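Local coordinates for protein glycoside hydrolase, GH17 family (Formosa sp. Hel1_33_131, PDB 6FCG) that probably hydrolyses internal beta-1,3-glucosidic linkages of laminarin, the storage glucan of marine microalgae, as an endo-acting laminarinase, at residues 48-53 / 335-340; 83-88 / 346-351; 240-245 / 282-287. One frame throughout, in Å; residues are numbered along the deposited sequence.

Contact 1 of 3, residues 48-53 / 335-340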
loop_
_atom_site.group_PDB
_atom_site.type_symbol
_atom_site.label_atom_id
_atom_site.label_comp_id
_atom_site.label_asym_id
_atom_site.label_seq_id
_atom_site.Cartn_x
_atom_site.Cartn_y
_atom_site.Cartn_z
ATOM N N LYS A 48 9.795 -50.494 1.146
ATOM C CA LYS A 48 9.532 -51.171 2.427
ATOM C C LYS A 48 10.141 -50.440 3.628
ATOM O O LYS A 48 9.785 -50.745 4.743
ATOM C CB LYS A 48 10.036 -52.610 2.390
ATOM C CG LYS A 48 9.228 -53.476 1.451
ATOM C CD LYS A 48 9.886 -54.828 1.226
ATOM C CE LYS A 48 9.456 -55.428 -0.111
ATOM N NZ LYS A 48 9.612 -56.903 -0.089
ATOM N N TYR A 49 11.097 -49.532 3.384
ATOM C CA TYR A 49 11.738 -48.699 4.427
ATOM C C TYR A 49 11.521 -47.178 4.194
ATOM O O TYR A 49 12.468 -46.438 3.825
ATOM C CB TYR A 49 13.242 -49.019 4.507
ATOM C CG TYR A 49 13.574 -50.477 4.680
ATOM C CD1 TYR A 49 13.729 -51.326 3.586
ATOM C CD2 TYR A 49 13.755 -51.022 5.970
ATOM C CE1 TYR A 49 14.039 -52.666 3.760
ATOM C CE2 TYR A 49 14.069 -52.361 6.153
ATOM C CZ TYR A 49 14.202 -53.171 5.049
ATOM O OH TYR A 49 14.525 -54.483 5.243
ATOM N N LEU A 50 10.284 -46.728 4.400
ATOM C CA LEU A 50 9.928 -45.303 4.221
ATOM C C LEU A 50 10.719 -44.434 5.180
ATOM O O LEU A 50 10.895 -44.796 6.351
ATOM C CB LEU A 50 8.442 -45.038 4.460
ATOM C CG LEU A 50 7.460 -45.574 3.406
ATOM C CD1 LEU A 50 6.024 -45.267 3.820
ATOM C CD2 LEU A 50 7.732 -45.054 2.001
ATOM N N ALA A 51 11.214 -43.312 4.653
ATOM C CA ALA A 51 12.056 -42.380 5.394
ATOM C C ALA A 51 11.279 -41.142 5.811
ATOM O O ALA A 51 10.251 -40.821 5.199
ATOM C CB ALA A 51 13.245 -41.976 4.542
ATOM N N ILE A 52 11.804 -40.457 6.828
ATOM C CA ILE A 52 11.255 -39.206 7.327
ATOM C C ILE A 52 12.359 -38.378 7.982
ATOM O O ILE A 52 13.270 -38.937 8.584
ATOM C CB ILE A 52 10.103 -39.480 8.331
ATOM C CG1 ILE A 52 9.206 -38.267 8.534
ATOM C CG2 ILE A 52 10.603 -39.927 9.695
ATOM C CD1 ILE A 52 7.730 -38.594 8.435
ATOM N N SER A 53 12.244 -37.054 7.928
ATOM C CA SER A 53 13.035 -36.179 8.798
ATOM C C SER A 53 12.365 -36.085 10.186
ATOM O O SER A 53 11.117 -35.938 10.273
ATOM C CB SER A 53 13.208 -34.798 8.169
ATOM O OG SER A 53 14.063 -34.873 7.045
ATOM N N HIS A 335 2.148 -37.075 -3.579
ATOM C CA HIS A 335 2.856 -36.970 -4.862
ATOM C C HIS A 335 4.332 -37.316 -4.708
ATOM O O HIS A 335 4.909 -37.975 -5.577
ATOM C CB HIS A 335 2.748 -35.574 -5.488
ATOM C CG HIS A 335 1.490 -35.310 -6.262
ATOM N ND1 HIS A 335 0.747 -36.289 -6.894
ATOM C CD2 HIS A 335 0.877 -34.140 -6.554
ATOM C CE1 HIS A 335 -0.289 -35.735 -7.505
ATOM N NE2 HIS A 335 -0.231 -34.432 -7.316
ATOM N N ILE A 336 4.948 -36.848 -3.614
ATOM C CA ILE A 336 6.393 -37.054 -3.378
ATOM C C ILE A 336 6.635 -38.538 -3.094
ATOM O O ILE A 336 7.614 -39.091 -3.565
ATOM C CB ILE A 336 6.937 -36.126 -2.251
ATOM C CG1 ILE A 336 6.934 -34.665 -2.704
ATOM C CG2 ILE A 336 8.342 -36.516 -1.817
ATOM C CD1 ILE A 336 7.845 -34.320 -3.876
ATOM N N ARG A 337 5.730 -39.166 -2.335
ATOM C CA ARG A 337 5.805 -40.590 -2.067
ATOM C C ARG A 337 5.694 -41.401 -3.355
ATOM O O ARG A 337 6.535 -42.285 -3.599
ATOM C CB ARG A 337 4.757 -41.021 -1.035
ATOM C CG ARG A 337 5.057 -40.589 0.401
ATOM C CD ARG A 337 6.339 -41.180 0.977
ATOM N NE ARG A 337 6.408 -40.874 2.407
ATOM C CZ ARG A 337 7.517 -40.826 3.153
ATOM N NH1 ARG A 337 7.382 -40.562 4.442
ATOM N NH2 ARG A 337 8.732 -41.077 2.681
ATOM N N GLU A 338 4.689 -41.107 -4.184
ATOM C CA GLU A 338 4.533 -41.813 -5.489
ATOM C C GLU A 338 5.754 -41.653 -6.396
ATOM O O GLU A 338 6.298 -42.633 -6.883
ATOM C CB GLU A 338 3.283 -41.359 -6.241
ATOM C CG GLU A 338 2.011 -42.079 -5.811
ATOM C CD GLU A 338 0.749 -41.314 -6.184
ATOM O OE1 GLU A 338 0.644 -40.878 -7.362
ATOM O OE2 GLU A 338 -0.128 -41.128 -5.296
ATOM N N TRP A 339 6.221 -40.422 -6.551
ATOM C CA TRP A 339 7.418 -40.169 -7.351
ATOM C C TRP A 339 8.647 -40.934 -6.842
ATOM O O TRP A 339 9.324 -41.579 -7.615
ATOM C CB TRP A 339 7.739 -38.660 -7.447
ATOM C CG TRP A 339 9.136 -38.355 -7.886
ATOM C CD1 TRP A 339 9.789 -38.879 -8.955
ATOM C CD2 TRP A 339 10.052 -37.463 -7.258
ATOM N NE1 TRP A 339 11.064 -38.378 -9.024
ATOM C CE2 TRP A 339 11.250 -37.503 -7.990
ATOM C CE3 TRP A 339 9.972 -36.621 -6.151
ATOM C CZ2 TRP A 339 12.354 -36.735 -7.662
ATOM C CZ3 TRP A 339 11.073 -35.841 -5.819
ATOM C CH2 TRP A 339 12.248 -35.909 -6.570
ATOM N N THR A 340 8.931 -40.834 -5.552
ATOM C CA THR A 340 10.141 -41.410 -5.005
ATOM C C THR A 340 10.109 -42.914 -5.018
ATOM O O THR A 340 11.121 -43.545 -5.286
ATOM C CB THR A 340 10.494 -40.838 -3.601
ATOM O OG1 THR A 340 9.365 -40.900 -2.706
ATOM C CG2 THR A 340 10.961 -39.408 -3.752
#
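The backbone oxygen of A51 is gripped twice by R337, a compact example of how a long side chain can join a barrel strand to the helix outside it. R337 meets it end-on: NH1 lies 3.0 Å from A51 O, and NH2 lies equally far from A51 O. The oxygen sits in the guanidinium plane, in the fork between the two nitrogens, with angles at the two hydrogens of 147° and 148°, as a fork gripping one atom requires. NH1 approaches nearly along the C=O axis, whereas NH2 comes in at a wider tilt but stays in the carbonyl plane.

R337 reaches this oxygen across a wide gap, since the axes of strand 50-53 and helix 335-340 come no closer than 11.2 Å. Its chain bends once, by rotation about CB-CG, and then runs on extended to the guanidinium. L50 roofs one face of that group: its CB stands 4.2 Å above the plane, displaced toward the rim, and its CD2 is nearest to NH2. I52 comes to the edge instead, with CD1 4.5 Å from R337 NH1. L50 over the face and A51 O in the plane together should fix how the group is rotated.

The grip is shared with other residues. NH1 also bonds to the hydroxyl of Y333, and C347 O makes a weak bond with NH2, so several partners limit the rotation of the guanidinium. The 154 Å² buried between 48-53 and 335-340 therefore gathers around one outstretched side chain, with the two backbones far apart. A parallel inner strand and an outer helix running largely against it, here at 134°, are the layers of the TIM barrel of family 17 glycoside hydrolases.

Contact 2 of 3, residues 83-88 / 346-351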
loop_
_atom_site.group_PDB
_atom_site.type_symbol
_atom_site.label_atom_id
_atom_site.label_comp_id
_atom_site.label_asym_id
_atom_site.label_seq_id
_atom_site.Cartn_x
_atom_site.Cartn_y
_atom_site.Cartn_z
ATOM N N ILE A 83 7.200 -46.102 8.917
ATOM C CA ILE A 83 8.484 -45.401 8.829
ATOM C C ILE A 83 9.524 -46.359 9.394
ATOM O O ILE A 83 9.340 -46.899 10.489
ATOM C CB ILE A 83 8.496 -44.082 9.644
ATOM C CG1 ILE A 83 7.335 -43.136 9.263
ATOM C CG2 ILE A 83 9.839 -43.396 9.544
ATOM C CD1 ILE A 83 7.397 -42.485 7.918
ATOM N N ARG A 84 10.613 -46.562 8.661
ATOM C CA ARG A 84 11.725 -47.403 9.124
ATOM C C ARG A 84 13.077 -46.737 9.174
ATOM O O ARG A 84 14.041 -47.328 9.664
ATOM C CB ARG A 84 11.828 -48.657 8.241
ATOM C CG ARG A 84 10.616 -49.589 8.282
ATOM C CD ARG A 84 10.454 -50.233 9.660
ATOM N NE ARG A 84 9.267 -51.074 9.735
ATOM C CZ ARG A 84 8.067 -50.692 10.162
ATOM N NH1 ARG A 84 7.828 -49.447 10.587
ATOM N NH2 ARG A 84 7.083 -51.582 10.163
ATOM N N ILE A 85 13.202 -45.534 8.636
ATOM C CA ILE A 85 14.469 -44.810 8.769
ATOM C C ILE A 85 14.207 -43.341 9.026
ATOM O O ILE A 85 13.316 -42.738 8.422
ATOM C CB ILE A 85 15.425 -45.070 7.573
ATOM C CG1 ILE A 85 16.711 -44.298 7.755
ATOM C CG2 ILE A 85 14.767 -44.725 6.240
ATOM C CD1 ILE A 85 17.846 -44.832 6.920
ATOM N N LEU A 86 14.933 -42.784 9.988
ATOM C CA LEU A 86 14.815 -41.367 10.254
ATOM C C LEU A 86 16.135 -40.636 10.132
ATOM O O LEU A 86 17.198 -41.234 10.087
ATOM C CB LEU A 86 14.013 -41.057 11.527
ATOM C CG LEU A 86 14.318 -41.827 12.761
ATOM C CD1 LEU A 86 15.380 -41.133 13.575
ATOM C CD2 LEU A 86 13.101 -41.942 13.637
ATOM N N ARG A 87 16.007 -39.319 10.016
ATOM C CA ARG A 87 17.088 -38.387 9.814
ATOM C C ARG A 87 17.166 -37.375 10.931
ATOM O O ARG A 87 16.155 -36.890 11.428
ATOM C CB ARG A 87 16.775 -37.598 8.570
ATOM C CG ARG A 87 17.972 -36.956 7.990
ATOM C CD ARG A 87 17.622 -35.961 6.916
ATOM N NE ARG A 87 18.758 -35.065 6.872
ATOM C CZ ARG A 87 18.758 -33.841 6.383
ATOM N NH1 ARG A 87 17.674 -33.328 5.791
ATOM N NH2 ARG A 87 19.885 -33.137 6.487
ATOM N N THR A 88 18.379 -36.981 11.229
ATOM C CA THR A 88 18.720 -36.151 12.372
ATOM C C THR A 88 19.734 -35.083 11.943
ATOM O O THR A 88 20.370 -35.222 10.872
ATOM C CB THR A 88 19.234 -37.108 13.474
ATOM O OG1 THR A 88 18.270 -37.149 14.542
ATOM C CG2 THR A 88 20.630 -36.742 13.987
ATOM N N SER A 346 14.701 -42.959 -1.570
ATOM C CA SER A 346 14.246 -42.542 -0.272
ATOM C C SER A 346 13.870 -41.052 -0.275
ATOM O O SER A 346 14.434 -40.228 -1.010
ATOM C CB SER A 346 15.315 -42.852 0.790
ATOM O OG SER A 346 15.375 -44.250 1.064
ATOM N N CYS A 347 12.880 -40.720 0.526
ATOM C CA CYS A 347 12.548 -39.354 0.783
ATOM C C CYS A 347 12.402 -39.154 2.288
ATOM O O CYS A 347 11.425 -39.613 2.878
ATOM C CB CYS A 347 11.246 -38.954 0.085
ATOM S SG CYS A 347 10.849 -37.221 0.436
ATOM N N PHE A 348 13.343 -38.416 2.880
ATOM C CA PHE A 348 13.294 -38.087 4.295
ATOM C C PHE A 348 12.387 -36.878 4.417
ATOM O O PHE A 348 12.847 -35.761 4.582
ATOM C CB PHE A 348 14.696 -37.818 4.825
ATOM C CG PHE A 348 15.571 -39.059 4.892
ATOM C CD1 PHE A 348 16.212 -39.550 3.760
ATOM C CD2 PHE A 348 15.736 -39.742 6.090
ATOM C CE1 PHE A 348 16.987 -40.688 3.836
ATOM C CE2 PHE A 348 16.520 -40.863 6.167
ATOM C CZ PHE A 348 17.156 -41.342 5.040
ATOM N N TYR A 349 11.079 -37.110 4.366
ATOM C CA TYR A 349 10.128 -36.045 4.181
ATOM C C TYR A 349 10.151 -35.149 5.431
ATOM O O TYR A 349 10.267 -35.643 6.577
ATOM C CB TYR A 349 8.722 -36.621 3.890
ATOM C CG TYR A 349 7.680 -35.522 3.715
ATOM C CD1 TYR A 349 7.463 -34.966 2.498
ATOM C CD2 TYR A 349 6.939 -35.060 4.789
ATOM C CE1 TYR A 349 6.552 -33.963 2.328
ATOM C CE2 TYR A 349 6.029 -34.051 4.638
ATOM C CZ TYR A 349 5.833 -33.519 3.388
ATOM O OH TYR A 349 4.912 -32.519 3.200
ATOM N N PHE A 350 10.024 -33.844 5.219
ATOM C CA PHE A 350 10.035 -32.884 6.315
ATOM C C PHE A 350 8.612 -32.438 6.691
ATOM O O PHE A 350 7.948 -31.729 5.892
ATOM C CB PHE A 350 10.892 -31.675 5.968
ATOM C CG PHE A 350 11.365 -30.956 7.172
ATOM C CD1 PHE A 350 12.505 -31.378 7.817
ATOM C CD2 PHE A 350 10.620 -29.937 7.733
ATOM C CE1 PHE A 350 12.929 -30.785 8.992
ATOM C CE2 PHE A 350 11.039 -29.331 8.917
ATOM C CZ PHE A 350 12.205 -29.767 9.549
ATOM N N GLU A 351 8.081 -32.828 7.860
ATOM C CA GLU A 351 8.759 -33.590 8.927
ATOM C C GLU A 351 7.711 -34.438 9.680
ATOM O O GLU A 351 6.510 -34.347 9.394
ATOM C CB GLU A 351 9.611 -32.691 9.860
ATOM C CG GLU A 351 8.867 -31.893 10.909
ATOM C CD GLU A 351 9.698 -31.093 11.882
ATOM O OE1 GLU A 351 10.473 -31.635 12.698
ATOM O OE2 GLU A 351 9.479 -29.872 11.841
#
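F348 lays its ring against the backbone and inner side chains of strand 83-87, and this one residue supplies about half of the 202 Å² buried in the contact. Its CD2 lies 3.4 Å from R87 CB, and CE2 is 3.8 Å from I85 CG1, both carbons reaching the ring obliquely. Between them the backbone of the strand completes the seat, for L86 C meets the ring edge in its plane, 4.0 Å from F348 CE2. I85 contributes through the CG1 branch, which its first torsion (chi1 180°) extends from the strand toward the phenyl group.

R87 behaves in two parts. The aliphatic stem crosses F348 at about a right angle, with R87 CD 4.0 Å from F348 CB. From there the extended chain carries the guanidinium onward to N168 and into a salt bridge with E305, so the charge is satisfied away from the ring.

F348 is the centre of an inverse gamma turn, and 346-351 is not a regular strand, yet it runs beside 50-53 in the wall, where the eighth strand of a TIM barrel is expected. The F348 carbonyl oxygen bonds to S53 OG. A cis peptide joins F350 to E351, as is found at the end of the last barrel strand in many clan GH-A glycosidases; E351 CB lies 3.5 Å above the centre of the F350 ring.

Away from F348 the contact is loose, although the four touching residues are all buried. S346 OG stays 5.2 Å from I85 CG2 and bonds to G45 N. The F350 ring does not touch the strand and leans on Y89, Y243 and K358.

Contact 3 of 3, residues 240-245 / 282-287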
loop_
_atom_site.group_PDB
_atom_site.type_symbol
_atom_site.label_atom_id
_atom_site.label_comp_id
_atom_site.label_asym_id
_atom_site.label_seq_id
_atom_site.Cartn_x
_atom_site.Cartn_y
_atom_site.Cartn_z
ATOM N N VAL A 240 19.770 -34.823 -1.510
ATOM C CA VAL A 240 19.392 -33.619 -2.217
ATOM C C VAL A 240 18.132 -33.036 -1.627
ATOM O O VAL A 240 17.146 -33.765 -1.427
ATOM C CB VAL A 240 19.141 -33.942 -3.700
ATOM C CG1 VAL A 240 18.533 -32.763 -4.427
ATOM C CG2 VAL A 240 20.448 -34.343 -4.349
ATOM N N HIS A 241 18.137 -31.724 -1.409
ATOM C CA HIS A 241 16.925 -31.014 -0.954
ATOM C C HIS A 241 16.283 -30.198 -2.078
ATOM O O HIS A 241 16.994 -29.517 -2.814
ATOM C CB HIS A 241 17.231 -30.042 0.198
ATOM C CG HIS A 241 17.944 -30.665 1.362
ATOM N ND1 HIS A 241 18.186 -29.961 2.523
ATOM C CD2 HIS A 241 18.445 -31.909 1.563
ATOM C CE1 HIS A 241 18.815 -30.739 3.382
ATOM N NE2 HIS A 241 18.988 -31.924 2.824
ATOM N N THR A 242 14.943 -30.198 -2.114
ATOM C CA THR A 242 14.181 -29.353 -3.031
ATOM C C THR A 242 12.898 -28.899 -2.368
ATOM O O THR A 242 12.217 -29.708 -1.746
ATOM C CB THR A 242 13.882 -30.085 -4.348
ATOM O OG1 THR A 242 13.003 -29.297 -5.144
ATOM C CG2 THR A 242 13.247 -31.446 -4.099
ATOM N N TYR A 243 12.568 -27.609 -2.515
ATOM C CA TYR A 243 11.451 -26.995 -1.785
ATOM C C TYR A 243 10.539 -26.118 -2.633
ATOM O O TYR A 243 10.586 -24.896 -2.561
ATOM C CB TYR A 243 11.986 -26.205 -0.581
ATOM C CG TYR A 243 12.080 -27.019 0.709
ATOM C CD1 TYR A 243 10.948 -27.241 1.484
ATOM C CD2 TYR A 243 13.302 -27.561 1.134
ATOM C CE1 TYR A 243 11.022 -27.975 2.648
ATOM C CE2 TYR A 243 13.398 -28.306 2.298
ATOM C CZ TYR A 243 12.257 -28.513 3.052
ATOM O OH TYR A 243 12.304 -29.217 4.222
ATOM N N PRO A 244 9.677 -26.753 -3.444
ATOM C CA PRO A 244 8.665 -26.000 -4.189
ATOM C C PRO A 244 7.850 -25.043 -3.300
ATOM O O PRO A 244 7.582 -23.923 -3.740
ATOM C CB PRO A 244 7.765 -27.096 -4.804
ATOM C CG PRO A 244 8.499 -28.365 -4.677
ATOM C CD PRO A 244 9.760 -28.160 -3.899
ATOM N N MET A 245 7.447 -25.475 -2.094
ATOM C CA MET A 245 6.608 -24.629 -1.231
ATOM C C MET A 245 7.224 -23.251 -1.070
ATOM O O MET A 245 6.573 -22.247 -1.250
ATOM C CB MET A 245 6.393 -25.245 0.142
ATOM C CG MET A 245 5.306 -24.539 0.947
ATOM S SD MET A 245 5.746 -24.215 2.661
ATOM C CE MET A 245 7.102 -23.072 2.527
ATOM N N VAL A 282 10.783 -32.611 -9.046
ATOM C CA VAL A 282 11.364 -33.647 -9.855
ATOM C C VAL A 282 12.450 -33.036 -10.770
ATOM O O VAL A 282 13.530 -33.604 -10.920
ATOM C CB VAL A 282 10.306 -34.412 -10.702
ATOM C CG1 VAL A 282 10.976 -35.484 -11.550
ATOM C CG2 VAL A 282 9.243 -35.055 -9.826
ATOM N N SER A 283 12.154 -31.884 -11.364
ATOM C CA SER A 283 13.109 -31.187 -12.249
ATOM C C SER A 283 14.392 -30.809 -11.555
ATOM O O SER A 283 15.472 -30.927 -12.157
ATOM C CB SER A 283 12.512 -29.900 -12.835
ATOM O OG SER A 283 11.766 -30.186 -13.986
ATOM N N GLN A 284 14.265 -30.321 -10.315
ATOM C CA GLN A 284 15.438 -29.948 -9.523
ATOM C C GLN A 284 16.295 -31.159 -9.169
ATOM O O GLN A 284 17.522 -31.103 -9.270
ATOM C CB GLN A 284 15.043 -29.157 -8.274
ATOM C CG GLN A 284 14.438 -27.817 -8.638
ATOM C CD GLN A 284 14.325 -26.849 -7.487
ATOM O OE1 GLN A 284 14.189 -27.217 -6.302
ATOM N NE2 GLN A 284 14.406 -25.569 -7.828
ATOM N N SER A 285 15.650 -32.252 -8.761
ATOM C CA SER A 285 16.374 -33.505 -8.522
ATOM C C SER A 285 17.076 -33.995 -9.805
ATOM O O SER A 285 18.252 -34.345 -9.765
ATOM C CB SER A 285 15.419 -34.570 -7.976
ATOM O OG SER A 285 16.081 -35.813 -7.819
ATOM N N ASP A 286 16.350 -33.987 -10.917
ATOM C CA ASP A 286 16.888 -34.456 -12.203
ATOM C C ASP A 286 18.071 -33.607 -12.698
ATOM O O ASP A 286 19.001 -34.122 -13.330
ATOM C CB ASP A 286 15.782 -34.519 -13.296
ATOM C CG ASP A 286 14.843 -35.702 -13.121
ATOM O OD1 ASP A 286 15.078 -36.557 -12.227
ATOM O OD2 ASP A 286 13.834 -35.779 -13.844
ATOM N N SER A 287 18.020 -32.299 -12.407
ATOM C CA SER A 287 19.105 -31.369 -12.710
ATOM C C SER A 287 20.410 -31.764 -12.015
ATOM O O SER A 287 21.474 -31.664 -12.605
ATOM C CB SER A 287 18.692 -29.963 -12.305
ATOM O OG SER A 287 19.587 -29.034 -12.846
#
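The carboxamide of Q284 is met by T242 at its oxygen corner and not over a flat face. T242 OG1 donates to Q284 OE1 at 2.7 Å, arriving 23° out of the carbonyl plane and well off the C=O direction, at an angle of 134°. A second approach to the same oxygen comes from carbon: T242 CB lies 3.5 Å from Q284 OE1. The amide N of Y243 is near as well but, at 4.1 Å from Q284 OE1, it makes no bond. The other flat group of the neighbourhood, the phenol of Y243, turns from the helix and meets the H246 ring, while its hydroxyl bonds to E305.

Torsions on both sides make the meeting possible. In T242 the hydroxyl takes the place opposite the backbone N (chi1 173°), which directs OG1 to the helix. Q284 answers with a chain that is straight beyond CG, bringing its stem obliquely across the threonine. Q284 CB also comes within 3.7 Å of T242 OG1.

One side-chain bond thus ties a helix to the point where a barrel strand ends and the next turn begins. Y243 is the N-cap of helix 244-250, directly after T242, whose carbonyl oxygen is taken by T306 OG1. Elsewhere on helix 266-294, S283 OG bonds to L134 O of a second subunit, another copy of this protein. Strand 238-241, flanked by 206-212 and 301-305, is backed here by helix 266-294, which in turn packs V282 and S285 against W339 of helix 326-342.

Contacts 1 and 2 adjoin, their centres about 8 Å apart, and meet where 346-351 closes the barrel against strand 50-53: S53 N lies 2.8 Å from Y349 O. Contact 3 lies farther round the wall, its centre about 14 Å from that of contact 1 and 16 Å from that of contact 2. Outside the barrel, W339 CH2 touches S285 CB at 3.7 Å, joining contacts 1 and 3. Inside, R87 NH1 comes within 3.5 Å of H241 NE2, joining contacts 2 and 3 beside E169 and E305. These glutamates occupy positions consistent with the catalytic pair of clan GH-A, so both contacts probably border the active site.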